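PDB 5UX5: BIFUNCTIONAL PROTEIN Proline utilization A (PutA) from Corynebacterium freiburgense, which probably couples flavin-dependent proline dehydrogenase and NAD-dependent L-glutamate-gamma-semialdehyde dehydrogenase activities, carrying out both oxidation steps that turn proline into glutamate. Local coordinates for residues Asn586-Ser592 against Ala613-Pro619; Val502-Val506 against Arg657-His661; Ala607-Ala611 against Tyr906-Leu910; Trp493-Val499 against His648-Ala654. One frame throughout, in Å; residues are numbered along the deposited sequence.

Contact 1: residues Asn586-Ser592 against Ala613-Pro619. With NAD (nicotinamide-adenine-dinucleotide), chain F.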
# COMPACT_ATOMS: atom_id res chain seq x y z
N ASN A 586 -28.17 11.11 20.26
CA ASN A 586 -29.31 10.97 19.36
C ASN A 586 -28.98 11.32 17.91
O ASN A 586 -29.53 10.69 17.00
CB ASN A 586 -30.45 11.84 19.88
CG ASN A 586 -30.97 11.32 21.21
OD1 ASN A 586 -30.94 10.11 21.46
ND2 ASN A 586 -31.46 12.22 22.05
N LEU A 587 -28.09 12.29 17.69
CA LEU A 587 -27.85 12.85 16.36
C LEU A 587 -26.40 13.29 16.25
O LEU A 587 -25.92 14.05 17.09
CB LEU A 587 -28.79 14.04 16.08
CG LEU A 587 -28.70 14.87 14.81
CD1 LEU A 587 -28.85 14.07 13.51
CD2 LEU A 587 -29.75 15.96 14.86
N VAL A 588 -25.71 12.82 15.22
CA VAL A 588 -24.36 13.26 14.89
C VAL A 588 -24.37 13.90 13.50
O VAL A 588 -25.01 13.38 12.58
CB VAL A 588 -23.36 12.10 14.93
CG1 VAL A 588 -22.01 12.57 14.41
CG2 VAL A 588 -23.26 11.54 16.35
N VAL A 589 -23.63 15.00 13.34
CA VAL A 589 -23.43 15.63 12.04
C VAL A 589 -22.03 15.29 11.54
O VAL A 589 -21.04 15.41 12.29
CB VAL A 589 -23.64 17.15 12.12
CG1 VAL A 589 -23.15 17.84 10.81
CG2 VAL A 589 -25.08 17.45 12.40
N VAL A 590 -21.93 14.85 10.28
CA VAL A 590 -20.66 14.50 9.65
C VAL A 590 -20.37 15.50 8.55
O VAL A 590 -21.02 15.49 7.49
CB VAL A 590 -20.65 13.07 9.09
CG1 VAL A 590 -19.32 12.80 8.43
CG2 VAL A 590 -20.88 12.06 10.18
N ALA A 591 -19.39 16.36 8.78
CA ALA A 591 -18.93 17.35 7.82
C ALA A 591 -17.62 16.84 7.22
O ALA A 591 -16.61 16.75 7.91
CB ALA A 591 -18.78 18.72 8.48
N SER A 592 -17.66 16.45 5.96
CA SER A 592 -16.61 15.68 5.31
C SER A 592 -15.84 16.53 4.29
O SER A 592 -16.32 17.58 3.85
CB SER A 592 -17.23 14.46 4.62
OG SER A 592 -18.17 14.86 3.64
N ALA A 613 -26.84 6.45 17.03
CA ALA A 613 -27.34 7.77 16.69
C ALA A 613 -27.90 7.80 15.27
O ALA A 613 -27.66 6.89 14.46
CB ALA A 613 -26.24 8.81 16.83
N LYS A 614 -28.69 8.83 14.99
CA LYS A 614 -28.99 9.25 13.62
C LYS A 614 -27.84 10.11 13.09
O LYS A 614 -27.07 10.70 13.87
CB LYS A 614 -30.32 10.02 13.55
CG LYS A 614 -31.57 9.11 13.53
CD LYS A 614 -31.90 8.41 14.85
CE LYS A 614 -32.84 9.25 15.72
NZ LYS A 614 -32.66 9.06 17.20
N ALA A 615 -27.66 10.13 11.78
CA ALA A 615 -26.56 10.91 11.21
C ALA A 615 -27.04 11.83 10.10
O ALA A 615 -27.83 11.44 9.24
CB ALA A 615 -25.46 10.01 10.67
N ILE A 616 -26.51 13.06 10.12
CA ILE A 616 -26.61 13.99 9.00
C ILE A 616 -25.25 14.05 8.33
O ILE A 616 -24.23 14.35 8.97
CB ILE A 616 -27.08 15.38 9.44
CG1 ILE A 616 -28.57 15.37 9.72
CG2 ILE A 616 -26.77 16.37 8.37
CD1 ILE A 616 -29.09 16.64 10.34
N LEU A 617 -25.23 13.73 7.04
CA LEU A 617 -24.04 13.88 6.21
C LEU A 617 -24.12 15.21 5.48
O LEU A 617 -25.04 15.44 4.68
CB LEU A 617 -23.93 12.72 5.21
CG LEU A 617 -22.89 12.85 4.08
CD1 LEU A 617 -21.51 13.16 4.62
CD2 LEU A 617 -22.84 11.56 3.25
N LYS A 618 -23.14 16.08 5.75
CA LYS A 618 -23.00 17.33 5.01
C LYS A 618 -21.67 17.29 4.25
O LYS A 618 -20.61 17.59 4.83
CB LYS A 618 -23.08 18.52 5.98
CG LYS A 618 -23.22 19.88 5.31
CD LYS A 618 -21.86 20.48 5.15
CE LYS A 618 -21.75 21.29 3.93
NZ LYS A 618 -20.30 21.30 3.65
N PRO A 619 -21.66 16.94 2.98
CA PRO A 619 -20.39 16.73 2.27
C PRO A 619 -19.77 18.02 1.75
O PRO A 619 -20.42 19.05 1.51
CB PRO A 619 -20.79 15.83 1.11
CG PRO A 619 -22.26 16.05 0.91
CD PRO A 619 -22.82 16.81 2.08
PA NAD F . -12.99 22.97 5.44
O1A NAD F . -12.19 22.71 6.76
O2A NAD F . -13.17 24.51 5.22
O5B NAD F . -14.43 22.34 5.55
C5B NAD F . -14.67 20.96 5.56
C4B NAD F . -16.17 20.69 5.70
O4B NAD F . -16.83 21.58 6.60
C3B NAD F . -16.86 20.75 4.38
O3B NAD F . -17.95 19.89 4.33
C2B NAD F . -17.24 22.17 4.40
O2B NAD F . -18.13 22.56 3.41
C1B NAD F . -17.73 22.32 5.80
N9A NAD F . -17.82 23.72 6.22
C8A NAD F . -16.78 24.62 6.33
N7A NAD F . -17.26 25.81 6.74
C5A NAD F . -18.65 25.74 6.92
C6A NAD F . -19.64 26.62 7.33
N6A NAD F . -19.36 27.99 7.68
N1A NAD F . -20.91 26.19 7.41
C2A NAD F . -21.26 24.92 7.09
N3A NAD F . -20.31 24.03 6.68
C4A NAD F . -19.02 24.40 6.59
O3 NAD F . -12.18 22.22 4.28
PN NAD F . -11.93 22.68 2.75
O1N NAD F . -12.41 24.08 2.42
O2N NAD F . -12.77 21.80 1.88
O5D NAD F . -10.35 22.51 2.51
C5D NAD F . -9.47 23.27 3.33
C4D NAD F . -8.12 22.65 3.68
O4D NAD F . -8.17 21.45 4.42
C3D NAD F . -7.21 22.29 2.55
O3D NAD F . -6.76 23.36 1.81
C2D NAD F . -6.11 21.73 3.36
O2D NAD F . -5.18 22.72 3.62
C1D NAD F . -6.79 21.18 4.59

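Contact 2: residues Val502-Val506 against Arg657-His661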
# COMPACT_ATOMS: atom_id res chain seq x y z
N VAL A 502 -33.38 23.37 7.69
CA VAL A 502 -32.47 22.66 8.58
C VAL A 502 -33.20 22.27 9.85
O VAL A 502 -33.08 21.14 10.34
CB VAL A 502 -31.22 23.52 8.89
CG1 VAL A 502 -30.35 22.79 9.92
CG2 VAL A 502 -30.43 23.76 7.64
N ASP A 503 -33.97 23.21 10.40
CA ASP A 503 -34.73 22.92 11.60
C ASP A 503 -35.75 21.81 11.36
O ASP A 503 -35.89 20.90 12.18
CB ASP A 503 -35.37 24.20 12.12
CG ASP A 503 -34.36 25.09 12.87
OD1 ASP A 503 -33.36 24.52 13.36
OD2 ASP A 503 -34.58 26.33 13.00
N LYS A 504 -36.47 21.86 10.24
CA LYS A 504 -37.47 20.83 9.98
C LYS A 504 -36.82 19.46 9.87
O LYS A 504 -37.30 18.48 10.46
CB LYS A 504 -38.27 21.18 8.71
N THR A 505 -35.72 19.37 9.13
CA THR A 505 -35.04 18.10 8.91
C THR A 505 -34.40 17.55 10.18
O THR A 505 -34.49 16.34 10.44
CB THR A 505 -34.00 18.29 7.81
OG1 THR A 505 -34.68 18.56 6.58
CG2 THR A 505 -33.15 17.05 7.66
N VAL A 506 -33.74 18.40 10.97
CA VAL A 506 -33.13 17.96 12.23
C VAL A 506 -34.17 17.35 13.17
O VAL A 506 -34.00 16.25 13.71
CB VAL A 506 -32.37 19.12 12.90
CG1 VAL A 506 -32.09 18.81 14.35
CG2 VAL A 506 -31.07 19.38 12.18
N ARG A 657 -26.39 27.18 10.98
CA ARG A 657 -27.51 26.68 11.75
C ARG A 657 -27.39 25.17 11.94
O ARG A 657 -27.72 24.64 13.01
CB ARG A 657 -28.81 27.07 11.06
CG ARG A 657 -30.07 26.64 11.73
CD ARG A 657 -30.12 27.16 13.15
NE ARG A 657 -31.31 26.65 13.83
CZ ARG A 657 -31.48 26.61 15.15
NH1 ARG A 657 -30.52 27.03 15.96
NH2 ARG A 657 -32.60 26.12 15.64
N LEU A 658 -26.91 24.45 10.93
CA LEU A 658 -26.74 23.01 11.11
C LEU A 658 -25.62 22.71 12.10
O LEU A 658 -25.79 21.88 13.00
CB LEU A 658 -26.48 22.31 9.78
CG LEU A 658 -26.22 20.81 9.91
CD1 LEU A 658 -27.34 20.17 10.69
CD2 LEU A 658 -26.17 20.19 8.57
N MET A 659 -24.46 23.36 11.97
CA MET A 659 -23.35 23.00 12.84
C MET A 659 -23.55 23.48 14.26
O MET A 659 -22.98 22.89 15.19
CB MET A 659 -22.02 23.55 12.32
CG MET A 659 -21.66 23.09 10.95
SD MET A 659 -21.80 21.32 10.71
CE MET A 659 -21.47 21.24 8.93
N SER A 660 -24.29 24.57 14.46
CA SER A 660 -24.51 25.08 15.81
C SER A 660 -25.79 24.56 16.44
O SER A 660 -26.17 25.01 17.53
CB SER A 660 -24.53 26.62 15.82
OG SER A 660 -25.74 27.13 15.27
N HIS A 661 -26.47 23.63 15.79
CA HIS A 661 -27.84 23.35 16.17
C HIS A 661 -27.92 22.80 17.59
O HIS A 661 -27.11 21.94 17.98
CB HIS A 661 -28.49 22.40 15.17
CG HIS A 661 -29.96 22.29 15.37
ND1 HIS A 661 -30.52 21.65 16.46
CD2 HIS A 661 -30.99 22.83 14.68
CE1 HIS A 661 -31.83 21.74 16.39
NE2 HIS A 661 -32.15 22.47 15.33

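Contact 3: residues Ala607-Ala611 against Tyr906-Leu910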
# COMPACT_ATOMS: atom_id res chain seq x y z
N ALA A 607 -20.07 5.17 11.77
CA ALA A 607 -19.71 5.19 13.18
C ALA A 607 -20.87 5.68 14.04
O ALA A 607 -21.13 5.13 15.13
CB ALA A 607 -18.48 6.07 13.40
N SER A 608 -21.60 6.69 13.56
CA SER A 608 -22.77 7.20 14.26
C SER A 608 -23.85 6.13 14.35
O SER A 608 -24.45 5.93 15.42
CB SER A 608 -23.32 8.43 13.54
OG SER A 608 -22.38 9.48 13.48
N LEU A 609 -24.15 5.47 13.22
CA LEU A 609 -25.16 4.42 13.23
C LEU A 609 -24.78 3.30 14.18
O LEU A 609 -25.59 2.87 15.00
CB LEU A 609 -25.40 3.87 11.83
CG LEU A 609 -26.03 4.72 10.73
CD1 LEU A 609 -26.37 3.78 9.61
CD2 LEU A 609 -27.28 5.40 11.24
N ALA A 610 -23.54 2.81 14.09
CA ALA A 610 -23.08 1.78 15.01
C ALA A 610 -23.25 2.19 16.48
O ALA A 610 -23.58 1.37 17.33
CB ALA A 610 -21.63 1.45 14.70
N ALA A 611 -23.02 3.46 16.79
CA ALA A 611 -23.15 3.89 18.18
C ALA A 611 -24.60 3.92 18.61
O ALA A 611 -24.90 3.78 19.80
CB ALA A 611 -22.51 5.26 18.37
N TYR A 906 -13.42 4.28 18.71
CA TYR A 906 -14.02 5.38 17.96
C TYR A 906 -15.53 5.44 18.15
O TYR A 906 -16.08 6.47 18.54
CB TYR A 906 -13.64 5.23 16.48
CG TYR A 906 -13.97 6.41 15.64
CD1 TYR A 906 -13.13 7.52 15.60
CD2 TYR A 906 -15.14 6.45 14.87
CE1 TYR A 906 -13.44 8.63 14.81
CE2 TYR A 906 -15.47 7.56 14.09
CZ TYR A 906 -14.61 8.64 14.07
OH TYR A 906 -14.93 9.73 13.29
N VAL A 907 -16.24 4.35 17.85
CA VAL A 907 -17.67 4.32 18.09
C VAL A 907 -18.01 4.74 19.51
O VAL A 907 -18.93 5.53 19.74
CB VAL A 907 -18.22 2.91 17.78
CG1 VAL A 907 -19.61 2.78 18.35
CG2 VAL A 907 -18.19 2.64 16.27
N ALA A 908 -17.26 4.23 20.50
CA ALA A 908 -17.56 4.49 21.90
C ALA A 908 -17.50 5.98 22.29
O ALA A 908 -17.97 6.32 23.38
CB ALA A 908 -16.60 3.70 22.79
N GLN A 909 -16.95 6.86 21.45
CA GLN A 909 -16.98 8.30 21.73
C GLN A 909 -18.33 8.92 21.45
O GLN A 909 -18.60 10.03 21.93
CB GLN A 909 -15.94 9.06 20.92
CG GLN A 909 -14.52 8.67 21.17
CD GLN A 909 -13.53 9.54 20.41
OE1 GLN A 909 -12.42 9.79 20.89
NE2 GLN A 909 -13.92 9.98 19.22
N LEU A 910 -19.17 8.26 20.66
CA LEU A 910 -20.38 8.92 20.17
C LEU A 910 -21.53 8.74 21.16
O LEU A 910 -22.65 8.35 20.83
CB LEU A 910 -20.73 8.41 18.77
CG LEU A 910 -19.63 8.77 17.75
CD1 LEU A 910 -20.03 8.43 16.35
CD2 LEU A 910 -19.21 10.26 17.85

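Contact 4: residues Trp493-Val499 against His648-Ala654. With NAD (nicotinamide-adenine-dinucleotide), chain F.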
# COMPACT_ATOMS: atom_id res chain seq x y z
N TRP A 493 -28.61 16.94 -7.24
CA TRP A 493 -28.56 17.29 -5.83
C TRP A 493 -29.13 18.68 -5.64
O TRP A 493 -29.10 19.50 -6.56
CB TRP A 493 -27.14 17.25 -5.25
CG TRP A 493 -26.14 18.10 -5.96
CD1 TRP A 493 -25.28 17.70 -6.94
CD2 TRP A 493 -25.87 19.50 -5.73
NE1 TRP A 493 -24.50 18.76 -7.34
CE2 TRP A 493 -24.84 19.87 -6.62
CE3 TRP A 493 -26.41 20.47 -4.87
CZ2 TRP A 493 -24.33 21.16 -6.67
CZ3 TRP A 493 -25.90 21.75 -4.93
CH2 TRP A 493 -24.87 22.09 -5.82
N ARG A 494 -29.62 18.96 -4.42
CA ARG A 494 -30.25 20.23 -4.08
C ARG A 494 -29.47 20.96 -3.00
O ARG A 494 -28.92 20.34 -2.09
CB ARG A 494 -31.67 20.01 -3.57
CG ARG A 494 -32.50 21.27 -3.46
CD ARG A 494 -33.84 20.91 -2.90
NE ARG A 494 -33.66 20.23 -1.63
CZ ARG A 494 -33.95 20.78 -0.46
NH1 ARG A 494 -34.46 22.01 -0.41
NH2 ARG A 494 -33.73 20.10 0.66
N LEU A 495 -29.46 22.29 -3.08
CA LEU A 495 -28.79 23.11 -2.07
C LEU A 495 -29.77 23.59 -1.00
O LEU A 495 -30.82 24.17 -1.30
CB LEU A 495 -28.11 24.32 -2.73
CG LEU A 495 -27.30 25.21 -1.79
CD1 LEU A 495 -25.95 24.60 -1.52
CD2 LEU A 495 -27.13 26.58 -2.36
N ILE A 496 -29.40 23.41 0.26
CA ILE A 496 -30.22 23.87 1.37
C ILE A 496 -29.74 25.25 1.78
O ILE A 496 -28.55 25.43 2.09
CB ILE A 496 -30.15 22.90 2.55
CG1 ILE A 496 -30.79 21.58 2.16
CG2 ILE A 496 -30.85 23.50 3.75
CD1 ILE A 496 -30.69 20.53 3.20
N THR A 497 -30.64 26.24 1.77
CA THR A 497 -30.28 27.59 2.18
C THR A 497 -31.20 28.17 3.24
O THR A 497 -30.83 29.17 3.87
CB THR A 497 -30.24 28.57 0.97
OG1 THR A 497 -31.54 28.72 0.40
CG2 THR A 497 -29.28 28.10 -0.09
N ASP A 498 -32.36 27.56 3.48
CA ASP A 498 -33.35 28.05 4.42
C ASP A 498 -33.13 27.42 5.80
O ASP A 498 -33.24 26.19 5.95
CB ASP A 498 -34.75 27.76 3.91
CG ASP A 498 -35.82 28.31 4.80
OD1 ASP A 498 -35.48 29.04 5.76
OD2 ASP A 498 -37.01 28.03 4.55
N VAL A 499 -32.84 28.25 6.80
CA VAL A 499 -32.61 27.73 8.14
C VAL A 499 -33.81 26.91 8.61
O VAL A 499 -33.64 25.96 9.40
CB VAL A 499 -32.25 28.87 9.11
CG1 VAL A 499 -30.84 29.34 8.81
CG2 VAL A 499 -33.22 30.04 9.03
N HIS A 648 -27.11 19.12 1.74
CA HIS A 648 -26.18 20.03 1.06
C HIS A 648 -26.47 21.47 1.50
O HIS A 648 -26.96 22.31 0.75
CB HIS A 648 -26.30 19.91 -0.46
CG HIS A 648 -26.07 18.53 -0.99
ND1 HIS A 648 -24.87 17.86 -0.85
CD2 HIS A 648 -26.88 17.71 -1.70
CE1 HIS A 648 -24.96 16.68 -1.44
NE2 HIS A 648 -26.17 16.56 -1.96
N THR A 649 -26.15 21.75 2.76
CA THR A 649 -26.26 23.12 3.24
C THR A 649 -25.15 23.96 2.65
O THR A 649 -24.06 23.47 2.32
CB THR A 649 -26.19 23.21 4.78
OG1 THR A 649 -24.84 22.99 5.22
CG2 THR A 649 -27.10 22.19 5.44
N ASP A 650 -25.43 25.25 2.52
CA ASP A 650 -24.40 26.21 2.18
C ASP A 650 -23.46 26.36 3.38
O ASP A 650 -23.55 25.66 4.37
CB ASP A 650 -25.00 27.55 1.78
CG ASP A 650 -25.90 28.13 2.84
OD1 ASP A 650 -25.74 27.75 4.02
OD2 ASP A 650 -26.76 28.97 2.51
N GLU A 651 -22.52 27.29 3.24
CA GLU A 651 -21.64 27.71 4.32
C GLU A 651 -22.01 29.11 4.79
O GLU A 651 -21.14 29.88 5.21
CB GLU A 651 -20.19 27.64 3.84
CG GLU A 651 -19.78 26.22 3.49
CD GLU A 651 -18.30 26.10 3.14
OE1 GLU A 651 -17.86 24.97 2.81
OE2 GLU A 651 -17.57 27.12 3.24
N ALA A 652 -23.28 29.47 4.66
CA ALA A 652 -23.83 30.70 5.21
C ALA A 652 -24.82 30.33 6.31
O ALA A 652 -24.51 29.41 7.08
CB ALA A 652 -24.40 31.55 4.10
N ASP A 653 -26.00 30.96 6.40
CA ASP A 653 -26.87 30.78 7.58
C ASP A 653 -27.27 29.32 7.80
O ASP A 653 -27.25 28.83 8.93
CB ASP A 653 -28.09 31.67 7.45
CG ASP A 653 -27.78 33.13 7.72
OD1 ASP A 653 -26.64 33.37 8.17
OD2 ASP A 653 -28.63 34.03 7.46
N ALA A 654 -27.66 28.61 6.73
CA ALA A 654 -28.14 27.24 6.90
C ALA A 654 -27.04 26.29 7.37
O ALA A 654 -27.26 25.43 8.23
CB ALA A 654 -28.74 26.73 5.59
PA NAD F . -12.99 22.97 5.44
O1A NAD F . -12.19 22.71 6.76
O2A NAD F . -13.17 24.51 5.22
O5B NAD F . -14.43 22.34 5.55
C5B NAD F . -14.67 20.96 5.56
C4B NAD F . -16.17 20.69 5.70
O4B NAD F . -16.83 21.58 6.60
C3B NAD F . -16.86 20.75 4.38
O3B NAD F . -17.95 19.89 4.33
C2B NAD F . -17.24 22.17 4.40
O2B NAD F . -18.13 22.56 3.41
C1B NAD F . -17.73 22.32 5.80
N9A NAD F . -17.82 23.72 6.22
C8A NAD F . -16.78 24.62 6.33
N7A NAD F . -17.26 25.81 6.74
C5A NAD F . -18.65 25.74 6.92
C6A NAD F . -19.64 26.62 7.33
N6A NAD F . -19.36 27.99 7.68
N1A NAD F . -20.91 26.19 7.41
C2A NAD F . -21.26 24.92 7.09
N3A NAD F . -20.31 24.03 6.68
C4A NAD F . -19.02 24.40 6.59
O3 NAD F . -12.18 22.22 4.28
PN NAD F . -11.93 22.68 2.75
O1N NAD F . -12.41 24.08 2.42
O2N NAD F . -12.77 21.80 1.88
O5D NAD F . -10.35 22.51 2.51
C5D NAD F . -9.47 23.27 3.33
C4D NAD F . -8.12 22.65 3.68
O4D NAD F . -8.17 21.45 4.42
C3D NAD F . -7.21 22.29 2.55
O3D NAD F . -6.76 23.36 1.81
C2D NAD F . -6.11 21.73 3.36
O2D NAD F . -5.18 22.72 3.62
C1D NAD F . -6.79 21.18 4.59

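Contact 1: residues Asn586-Ser592 against Ala613-Pro619
Val590 N donates to Ile616 O over 2.7 Å, and Val590 O accepts from Lys618 N over 2.8 Å, in the backbone bonding of parallel strands 587-591 and 614-618. Connected by helix 599-611, they make a beta-alpha-beta crossover of the Rossmann-like NAD-binding domain of the aldehyde dehydrogenase family; their directions diverge by 21°. Val588 repeats the pattern, its N given to Lys614 O and its O taken by Ile616 N, whereas Ser592 N to Lys618 O, at 3.4 Å, is weak.

The strand ends hold the cofactor. Lys618 NZ bonds NAD O3B at 2.8 Å, and that hydroxyl donates to Ser592 O at 2.9 Å, which ties one ribose oxygen to both segments. A bend about CB-CG (chi2 -94°), with a second about CG-CD, lets NZ also meet Pro619 O, from well above the carbonyl plane.

Packing differs on the two faces. Where Leu587, Val589 and Ile616 project, helices 499-511 and 653-659 cover the sheet; Val589 and Ile616 lie alongside, pointing the same way, and Ile616 CG1 approaches Leu587 CD1 to 4.0 Å. Val588, Val590, Ala615 and Leu617 occupy the opposite face, where Val588 and Ala615 pack on Ser608 and Leu617 on Pro601 of helix 599-611. There Val588 CG2 meets Ala613 CB at 4.1 Å, and Leu617 CD1 rests 3.7 Å from Val590 O.

Contact 2: residues Val502-Val506 against Arg657-His661
Arg657 reaches across to Asp503 in a salt bridge that joins helix 653-659 to helix 499-511, two helices layered on one face of the Rossmann-like sheet. Its CB starts beside Val499, and CG, anti to the backbone N (chi1 -179°), passes Val502 CG1 at 4.3 Å. The chain turns at chi2 and is extended again past CD, which directs the NE side of the guanidinium at the carboxylate. NE lies 3.0 Å from Asp503 OD1, and NH2 is 2.9 Å from the same OD1. The grip is therefore side-on and converges on one oxygen, on its syn side, though tilted out of the carboxylate plane; the bonds of both nitrogens to OD2 are longer and weak. Carboxylate and guanidinium planes stand 88° apart, so this is not a flat two-to-two pairing. One guanidinium face carries His661 CD2, offset toward the rim.

The His661 ring has Asp503 OD1 at its edge, close to its plane, while its ND1 bonds Asp663 N. Over one ring face sits Val506 CG1, 3.8 Å from the centroid and 17° off the normal, which defines a CH-pi contact. The remaining contacts are apolar, and Val506 and Leu658 continue onto Ile616 of the sheet: Val502 CG1 rests 3.9 Å from Leu658 CB, and Val506 CG2 stands 4.1 Å from Leu658 CD1.

Contact 3: residues Ala607-Ala611 against Tyr906-Leu910
Ala607 CB meets the Tyr906 ring at its edge, in the ring plane, with CE2 as the nearest atom at 3.4 Å. This is the one aromatic contact between segment 906-910, which leads to the antiparallel strand 911-915, and the C-terminal part of helix 599-611, the crossover helix of a beta-alpha-beta unit in the Rossmann-like NAD-binding domain. Tyr906 CG is anti to the backbone N (chi1 -169°), which swings the ring's CD2-CE2 edge to the Ala607 methyl. Tyr567 of helix 550-574 meets the same ring with its own ring nearly parallel.

Aliphatic contacts make up the rest. Val907 divides its branches between two alanines: CG1 lies 3.8 Å from Ala611 CB, and CG2 stands 4.0 Å from Ala610 CB. Leu910 approaches from the next turn, its CB 3.6 Å from Ala611 CB. Further out, Leu910 CD1 lies 3.6 Å from Ser608 N and 4.1 Å from Ala607 CB.

No hydrogen bond crosses between the segments. Ala611 N bonds Ala607 O inside the helix, Leu910 N bonds Val907 O at 2.9 Å, and Ser608 OG turns back to Gly604 O. Leu910 is further tied by backbone bonding to His585. With three alanines presenting only methyl groups, the two backbones approach to 5.4 Å between the CA atoms of Ala607 and Val907, and cohesion here rests on close apolar fit, without directional bonds.

Contact 4: residues Trp493-Val499 against His648-Ala654
Trp493 turns an edge of its indole toward a face of the His648 imidazole, the centroids of its five-membered ring and the imidazole 5.3 Å apart and the planes at 63°, an edge-to-face pair. At the imidazole edge, near its plane, lies Arg494 O, while His648 NE2 bonds Glu628. Arg624 makes a cation-pi contact with the indole.

Past the rings the backbones are joined by a single bridge between Ile496 and Thr649. Ile496 N points almost straight at His648 O, 2.7 Å away with 173° at the hydrogen. Ile496 O takes the longer bond from Asp650 N, at 3.2 Å. Ala654 CB lies 3.6 Å from Thr497 O, and Val499 CG1 lies 3.9 Å from Asp653 CB. On the cofactor side, the Glu651 chain lies over a face of the adenine, its CG 3.6 Å from NAD C5A, and OE1 accepts a hydrogen bond from the ribose hydroxyl O2B whose very short length is doubtful.

Segment 493-499 runs alongside the link from strand 644-646 to helix 653-659 and ends in the first residue of helix 499-511. Helix 624-636 flanks the ring pair at one end, and Val502 of helix 499-511 backs both Ile496 and Ala654 at the other.

Overall arrangement
Contact 1 lies within the NAD-binding sheet, nearly all its residues buried, and the other three are arranged about it. Contacts 2 and 3 are buried layers on opposite faces, with centres about 21 Å apart. Val506 and Met659 of contact 2 pack on Leu587, Val589, Ala591 and Ile616, whereas Ser608 of contact 3 covers Val588 and Ala615. Contact 4 is the most exposed; it shares helix 653-659 with contact 2 and the cofactor with contact 1. Chemistry follows place: backbone bonding in the sheet, apolar contacts alone on one face of it in contact 3, a salt bridge beside apolar packing on the other in contact 2, and mixed aromatic and backbone contacts in the loops of contact 4.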